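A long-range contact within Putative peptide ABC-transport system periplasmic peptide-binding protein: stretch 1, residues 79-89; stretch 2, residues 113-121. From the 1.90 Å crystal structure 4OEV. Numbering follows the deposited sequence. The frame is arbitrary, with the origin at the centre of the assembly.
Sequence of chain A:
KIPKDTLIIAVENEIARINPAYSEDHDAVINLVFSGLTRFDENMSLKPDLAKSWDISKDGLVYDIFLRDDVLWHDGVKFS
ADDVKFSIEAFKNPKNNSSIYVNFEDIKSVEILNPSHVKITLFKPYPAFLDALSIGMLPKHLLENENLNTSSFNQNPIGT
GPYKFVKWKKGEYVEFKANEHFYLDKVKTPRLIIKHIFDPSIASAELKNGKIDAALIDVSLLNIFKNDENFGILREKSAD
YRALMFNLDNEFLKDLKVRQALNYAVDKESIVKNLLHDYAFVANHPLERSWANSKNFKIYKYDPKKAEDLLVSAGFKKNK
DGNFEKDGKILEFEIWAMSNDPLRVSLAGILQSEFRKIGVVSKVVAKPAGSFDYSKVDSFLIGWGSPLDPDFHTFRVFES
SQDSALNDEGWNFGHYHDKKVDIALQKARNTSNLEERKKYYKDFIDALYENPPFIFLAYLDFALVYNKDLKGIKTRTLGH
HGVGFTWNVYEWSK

Stretch 1 79-89: FSADDVKFSIE
Stretch 2 113-121: LNPSHVKIT

A helix lies along a strand here, and three residues, Ala81, Val118 and Pro115, cover the most surface. Helix 81-89 and strand 117-121 run in nearly the same direction, 24° apart, with axes 8.8 Å apart at closest approach. The register is set where the helix begins: the CA atoms of Ala81 and Pro115 are 5.5 Å apart.

Ala81 opens the helix at phi/psi -58/-29, its CA-to-CB bond pointing toward the strand. Its methyl, with CB 3.7 Å from Val118 CG1 and 4.1 Å from Asn114 O, touches both the strand and the turn that leads into it. Its backbone contributes as well: Ala81 N donates a weak hydrogen bond to Pro115 O, at 3.4 Å and 146°. An amide in the first turn of a helix has no carbonyl of its own helix four residues back, so an acceptor from another segment can take it.

That acceptor sits in a type I turn from Asn114 to His117. Pro115 (-60/-10, C-gamma exo) and Ser116 (-128/19) form its corners, and His117 N closes it on Asn114 O at 2.9 Å. Asn114, chi1 p, braces the turn with its side chain, Ser116 N donating to Asn114 OD1 at 2.9 Å. Pro115 points its CA-to-CB bond sideways and, though exposed, has 38 Å² covered by the other stretch; its closest atom to the helix is the carbonyl oxygen.

The helix start is fixed from its own side too. Ser80 (-135/177, chi1 p) is the N-cap, its OG accepting a weak bond from Asp82 N at 3.4 Å. Asp83, chi1 m, answers with OD2, which accepts from Ser80 N at 3.0 Å and 171°.

Val118 (-117/146, chi1 m) points toward the helix and spans its first turn: besides CG1 against Ala81, its CG2 lies 4.2 Å from CG1 of Val84, which is chi1 t. One turn farther, Ile88 (chi1 m, chi2 t) places CD1 3.7 Å from CD1 of Ile120 (chi1 m, chi2 t; phi/psi -102/126).

The pattern is plain: the helix offers Ala81, Val84 and Ile88, the strand the alternate residues Val118 and Ile120, all pointing toward each other, while the CA-to-CB bond of His117 points away and Lys119 is out of reach. Small alanine meets the strand at the polar, hydrogen-bonded end; branched side chains fill the rest. Lys85, extended through chi3 with chi4 p, turns its end away from the strand and bridges along the helix, NZ to Glu89 OE2 at 2.7 Å. The two stretches together bury 268 Å².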

# COMPACT_ATOMS: atom_id res chain seq x y z
N PHE A 79 16.56 23.71 6.28
CA PHE A 79 16.03 23.04 5.10
C PHE A 79 15.98 24.08 3.99
O PHE A 79 15.46 25.17 4.22
CB PHE A 79 14.64 22.45 5.37
CG PHE A 79 13.90 22.08 4.13
CD1 PHE A 79 14.22 20.92 3.43
CD2 PHE A 79 12.86 22.87 3.67
CE1 PHE A 79 13.55 20.58 2.29
CE2 PHE A 79 12.16 22.52 2.55
CZ PHE A 79 12.52 21.36 1.84
N SER A 80 16.53 23.74 2.82
CA SER A 80 16.62 24.66 1.69
C SER A 80 16.23 24.04 0.35
O SER A 80 15.94 22.85 0.26
CB SER A 80 18.04 25.19 1.55
OG SER A 80 18.97 24.11 1.48
N ALA A 81 16.24 24.85 -0.70
CA ALA A 81 16.05 24.33 -2.05
C ALA A 81 17.08 23.27 -2.37
O ALA A 81 16.78 22.34 -3.14
CB ALA A 81 16.09 25.44 -3.10
N ASP A 82 18.27 23.38 -1.76
CA ASP A 82 19.34 22.39 -1.97
C ASP A 82 18.85 20.94 -1.77
O ASP A 82 19.18 20.04 -2.53
CB ASP A 82 20.47 22.61 -0.98
CG ASP A 82 21.43 23.71 -1.41
OD1 ASP A 82 21.11 24.44 -2.38
OD2 ASP A 82 22.45 23.87 -0.71
N ASP A 83 18.10 20.75 -0.70
CA ASP A 83 17.54 19.42 -0.33
C ASP A 83 16.54 18.90 -1.31
O ASP A 83 16.47 17.69 -1.60
CB ASP A 83 16.89 19.53 1.04
CG ASP A 83 17.87 19.91 2.10
OD1 ASP A 83 18.90 19.21 2.20
OD2 ASP A 83 17.62 20.91 2.81
N VAL A 84 15.71 19.79 -1.81
CA VAL A 84 14.65 19.44 -2.69
C VAL A 84 15.21 18.95 -4.01
O VAL A 84 14.76 17.95 -4.56
CB VAL A 84 13.71 20.61 -2.88
CG1 VAL A 84 12.62 20.27 -3.86
CG2 VAL A 84 13.11 21.03 -1.54
N LYS A 85 16.22 19.64 -4.54
CA LYS A 85 16.83 19.21 -5.77
C LYS A 85 17.62 17.94 -5.54
O LYS A 85 17.60 17.04 -6.38
CB LYS A 85 17.73 20.31 -6.35
CG LYS A 85 18.55 19.89 -7.55
CD LYS A 85 19.30 21.12 -8.11
CE LYS A 85 20.28 20.75 -9.27
NZ LYS A 85 19.58 20.41 -10.53
N PHE A 86 18.31 17.85 -4.41
CA PHE A 86 19.05 16.63 -4.13
C PHE A 86 18.08 15.43 -4.08
O PHE A 86 18.35 14.38 -4.65
CB PHE A 86 19.82 16.75 -2.81
CG PHE A 86 20.38 15.45 -2.32
CD1 PHE A 86 21.57 14.95 -2.83
CD2 PHE A 86 19.68 14.70 -1.37
CE1 PHE A 86 22.07 13.74 -2.37
CE2 PHE A 86 20.17 13.48 -0.94
CZ PHE A 86 21.35 12.99 -1.43
N SER A 87 16.97 15.61 -3.36
CA SER A 87 16.00 14.51 -3.14
C SER A 87 15.34 13.97 -4.41
O SER A 87 15.34 12.77 -4.69
CB SER A 87 14.92 15.00 -2.19
OG SER A 87 15.49 15.32 -0.95
N ILE A 88 14.73 14.87 -5.15
CA ILE A 88 14.07 14.51 -6.38
C ILE A 88 15.07 13.86 -7.35
O ILE A 88 14.78 12.84 -7.93
CB ILE A 88 13.49 15.77 -7.03
CG1 ILE A 88 12.18 16.20 -6.41
CG2 ILE A 88 13.31 15.58 -8.50
CD1 ILE A 88 11.71 17.52 -7.02
N GLU A 89 16.27 14.42 -7.46
CA GLU A 89 17.28 13.79 -8.30
C GLU A 89 17.69 12.42 -7.77
O GLU A 89 17.96 11.49 -8.56
CB GLU A 89 18.48 14.73 -8.43
CG GLU A 89 18.13 15.87 -9.31
CD GLU A 89 19.26 16.88 -9.51
OE1 GLU A 89 20.33 16.78 -8.86
OE2 GLU A 89 19.04 17.75 -10.35
N LEU A 113 15.86 28.56 -8.39
CA LEU A 113 15.86 29.96 -8.93
C LEU A 113 16.05 31.00 -7.81
O LEU A 113 16.53 32.13 -8.05
CB LEU A 113 14.58 30.26 -9.76
CG LEU A 113 14.44 29.49 -11.10
CD1 LEU A 113 13.05 29.56 -11.76
CD2 LEU A 113 15.51 29.86 -12.12
N ASN A 114 15.65 30.63 -6.60
CA ASN A 114 15.99 31.42 -5.40
C ASN A 114 15.90 30.40 -4.22
O ASN A 114 15.42 29.27 -4.41
CB ASN A 114 15.11 32.70 -5.26
CG ASN A 114 13.68 32.45 -4.77
OD1 ASN A 114 13.46 31.81 -3.73
ND2 ASN A 114 12.70 33.01 -5.49
N PRO A 115 16.43 30.76 -3.04
CA PRO A 115 16.60 29.77 -1.96
C PRO A 115 15.31 29.08 -1.46
O PRO A 115 15.35 28.12 -0.67
CB PRO A 115 17.24 30.60 -0.85
CG PRO A 115 18.02 31.65 -1.60
CD PRO A 115 17.15 32.02 -2.76
N SER A 116 14.17 29.61 -1.90
CA SER A 116 12.84 29.12 -1.53
C SER A 116 11.99 28.85 -2.77
O SER A 116 10.77 28.82 -2.68
CB SER A 116 12.15 30.17 -0.64
OG SER A 116 12.82 30.26 0.59
N HIS A 117 12.63 28.70 -3.93
CA HIS A 117 11.95 28.57 -5.22
C HIS A 117 12.67 27.54 -6.08
O HIS A 117 13.82 27.75 -6.47
CB HIS A 117 11.92 29.91 -5.99
CG HIS A 117 11.20 29.86 -7.31
ND1 HIS A 117 11.30 30.87 -8.25
CD2 HIS A 117 10.33 28.96 -7.83
CE1 HIS A 117 10.57 30.57 -9.30
NE2 HIS A 117 9.95 29.42 -9.07
N VAL A 118 11.98 26.44 -6.39
CA VAL A 118 12.53 25.48 -7.36
C VAL A 118 11.59 25.44 -8.55
O VAL A 118 10.39 25.69 -8.43
CB VAL A 118 12.79 24.07 -6.79
CG1 VAL A 118 13.80 24.14 -5.65
CG2 VAL A 118 11.47 23.36 -6.39
N LYS A 119 12.17 25.24 -9.72
CA LYS A 119 11.42 25.16 -10.95
C LYS A 119 11.68 23.76 -11.49
O LYS A 119 12.78 23.48 -11.95
CB LYS A 119 11.87 26.24 -11.93
CG LYS A 119 11.08 26.36 -13.21
CD LYS A 119 11.76 27.39 -14.12
CE LYS A 119 10.79 28.02 -15.09
NZ LYS A 119 10.17 26.94 -15.92
N ILE A 120 10.65 22.92 -11.44
CA ILE A 120 10.77 21.53 -11.87
C ILE A 120 10.16 21.44 -13.24
O ILE A 120 9.02 21.86 -13.45
CB ILE A 120 10.05 20.56 -10.90
CG1 ILE A 120 10.56 20.76 -9.48
CG2 ILE A 120 10.21 19.09 -11.36
CD1 ILE A 120 9.62 20.22 -8.41
N THR A 121 10.92 20.91 -14.19
CA THR A 121 10.39 20.70 -15.52
C THR A 121 10.33 19.20 -15.85
O THR A 121 11.24 18.41 -15.57
CB THR A 121 11.23 21.45 -16.61
OG1 THR A 121 11.13 22.87 -16.40
CG2 THR A 121 10.72 21.13 -17.99